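Local coordinates for polyisoprenyl-teichoic acid--peptidoglycan teichoic acid transferase TagV (PDB 6UF3), which belongs to the LytR-CpsA-Psr family of bacterial cell-envelope proteins, built round a mixed beta-sheet flanked by helices, at residues I88-T93 against I201-A206. Numbering follows the deposited sequence.
Sequences IDKYVT and ITEGLA
A strand-to-helix salt bridge at the surface joins Lys90, at the start of strand 90-94, to Glu203 in the first turn of helix 201-210. The backbones stay well apart, with the CA atoms of Lys90 and Glu203 separated by 10.8 Å, so two long side chains must span the gap. Lys90 bends at its second torsion (chi2 -65°) and is extended from there to its ammonium group. Glu203 reaches out from the helix with an extended chain (chi2 175°). The two side chains meet at an oblique angle, and the carboxylate receives the ammonium in its open fork: Lys90 NZ lies 3.0 Å from Glu203 OE1 and 3.0 Å from Glu203 OE2, each oxygen using its syn lone pair. The grip is therefore bidentate and symmetrical, and Lys90 CE follows the nitrogen to 3.5 Å from Glu203 OE1.

Neither charged group depends on the other alone. Lys90 NZ also donates to Asn198 O, while Glu203 OE1 accepts from Arg200 N, just before the helix. In the loop 198-200, Asn198 ND2 donates to Asp89 O and Asn198 OD1 accepts from Tyr91 N, tying that loop to the start of strand 90-94. Lysine suits its place by its reach and its capacity to donate to several acceptors; glutamate, at the third helix position, can reach back to the backbone N of Arg200, and its charge probably interacts favourably with the helix dipole. Together they form a bidentate surface salt bridge linking the first turn of helix 201-210 to strand 90-94, whose antiparallel neighbour 196-197 leads into the helix through residues 198-200.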
loop_
_atom_site.group_PDB
_atom_site.type_symbol
_atom_site.label_atom_id
_atom_site.label_comp_id
_atom_site.label_asym_id
_atom_site.label_seq_id
_atom_site.Cartn_x
_atom_site.Cartn_y
_atom_site.Cartn_z
ATOM N N ILE A 88 -8.323 6.698 -8.855
ATOM C CA ILE A 88 -8.015 5.461 -8.146
ATOM C C ILE A 88 -9.117 4.476 -8.530
ATOM O O ILE A 88 -10.251 4.559 -8.047
ATOM C CB ILE A 88 -7.938 5.652 -6.621
ATOM C CG1 ILE A 88 -6.702 6.466 -6.211
ATOM C CG2 ILE A 88 -7.972 4.288 -5.894
ATOM C CD1 ILE A 88 -5.360 5.857 -6.647
ATOM N N ASP A 89 -8.801 3.543 -9.422
ATOM C CA ASP A 89 -9.845 2.679 -9.958
ATOM C C ASP A 89 -10.218 1.558 -8.995
ATOM O O ASP A 89 -11.402 1.222 -8.858
ATOM C CB ASP A 89 -9.380 2.108 -11.305
ATOM C CG ASP A 89 -9.010 3.206 -12.288
ATOM O OD1 ASP A 89 -9.923 3.923 -12.761
ATOM O OD2 ASP A 89 -7.807 3.390 -12.550
ATOM N N LYS A 90 -9.228 0.956 -8.341
ATOM C CA LYS A 90 -9.432 -0.200 -7.479
ATOM C C LYS A 90 -8.853 0.087 -6.106
ATOM O O LYS A 90 -7.905 0.863 -5.964
ATOM C CB LYS A 90 -8.757 -1.477 -8.053
ATOM C CG LYS A 90 -9.300 -1.899 -9.396
ATOM C CD LYS A 90 -10.774 -2.325 -9.271
ATOM C CE LYS A 90 -11.250 -3.007 -10.542
ATOM N NZ LYS A 90 -12.655 -3.511 -10.480
ATOM N N TYR A 91 -9.419 -0.560 -5.092
ATOM C CA TYR A 91 -8.915 -0.434 -3.735
ATOM C C TYR A 91 -8.837 -1.812 -3.099
ATOM O O TYR A 91 -9.600 -2.724 -3.432
ATOM C CB TYR A 91 -9.789 0.508 -2.861
ATOM C CG TYR A 91 -11.223 0.060 -2.740
ATOM C CD1 TYR A 91 -11.616 -0.832 -1.749
ATOM C CD2 TYR A 91 -12.182 0.514 -3.631
ATOM C CE1 TYR A 91 -12.928 -1.256 -1.653
ATOM C CE2 TYR A 91 -13.494 0.101 -3.536
ATOM C CZ TYR A 91 -13.855 -0.784 -2.556
ATOM O OH TYR A 91 -15.162 -1.190 -2.481
ATOM N N VAL A 92 -7.882 -1.945 -2.187
ATOM C CA VAL A 92 -7.714 -3.123 -1.346
ATOM C C VAL A 92 -7.472 -2.611 0.065
ATOM O O VAL A 92 -6.524 -1.853 0.284
ATOM C CB VAL A 92 -6.530 -3.993 -1.798
ATOM C CG1 VAL A 92 -6.301 -5.132 -0.804
ATOM C CG2 VAL A 92 -6.760 -4.525 -3.204
ATOM N N THR A 93 -8.315 -3.000 1.015
ATOM C CA THR A 93 -8.114 -2.643 2.414
ATOM C C THR A 93 -7.850 -3.915 3.206
ATOM O O THR A 93 -8.521 -4.931 2.995
ATOM C CB THR A 93 -9.329 -1.918 3.014
ATOM O OG1 THR A 93 -9.716 -0.823 2.177
ATOM C CG2 THR A 93 -8.999 -1.376 4.406
ATOM N N ILE A 201 -12.484 -11.737 -8.475
ATOM C CA ILE A 201 -11.596 -12.883 -8.647
ATOM C C ILE A 201 -11.152 -13.001 -10.100
ATOM O O ILE A 201 -9.964 -13.195 -10.387
ATOM C CB ILE A 201 -12.287 -14.163 -8.151
ATOM C CG1 ILE A 201 -12.332 -14.177 -6.622
ATOM C CG2 ILE A 201 -11.586 -15.397 -8.704
ATOM C CD1 ILE A 201 -10.967 -14.140 -5.961
ATOM N N THR A 202 -12.093 -12.852 -11.037
ATOM C CA THR A 202 -11.760 -12.953 -12.455
ATOM C C THR A 202 -10.760 -11.880 -12.869
ATOM O O THR A 202 -9.852 -12.141 -13.666
ATOM C CB THR A 202 -13.026 -12.855 -13.305
ATOM O OG1 THR A 202 -13.789 -11.715 -12.887
ATOM C CG2 THR A 202 -13.869 -14.101 -13.143
ATOM N N GLU A 203 -10.896 -10.667 -12.327
ATOM C CA GLU A 203 -9.931 -9.619 -12.643
ATOM C C GLU A 203 -8.553 -9.965 -12.107
ATOM O O GLU A 203 -7.538 -9.720 -12.773
ATOM C CB GLU A 203 -10.396 -8.285 -12.066
ATOM C CG GLU A 203 -11.650 -7.753 -12.698
ATOM C CD GLU A 203 -12.127 -6.495 -11.994
ATOM O OE1 GLU A 203 -12.024 -6.450 -10.751
ATOM O OE2 GLU A 203 -12.582 -5.561 -12.684
ATOM N N GLY A 204 -8.495 -10.526 -10.901
ATOM C CA GLY A 204 -7.211 -10.905 -10.335
ATOM C C GLY A 204 -6.541 -12.021 -11.118
ATOM O O GLY A 204 -5.326 -11.999 -11.327
ATOM N N LEU A 205 -7.323 -13.011 -11.557
ATOM C CA LEU A 205 -6.768 -14.077 -12.387
ATOM C C LEU A 205 -6.274 -13.532 -13.719
ATOM O O LEU A 205 -5.201 -13.925 -14.205
ATOM C CB LEU A 205 -7.813 -15.176 -12.604
ATOM C CG LEU A 205 -8.244 -15.842 -11.302
ATOM C CD1 LEU A 205 -9.283 -16.915 -11.559
ATOM C CD2 LEU A 205 -7.051 -16.414 -10.572
ATOM N N ALA A 206 -7.029 -12.601 -14.313
ATOM C CA ALA A 206 -6.582 -11.987 -15.558
ATOM C C ALA A 206 -5.282 -11.225 -15.355
ATOM O O ALA A 206 -4.381 -11.285 -16.202
ATOM C CB ALA A 206 -7.664 -11.060 -16.111
#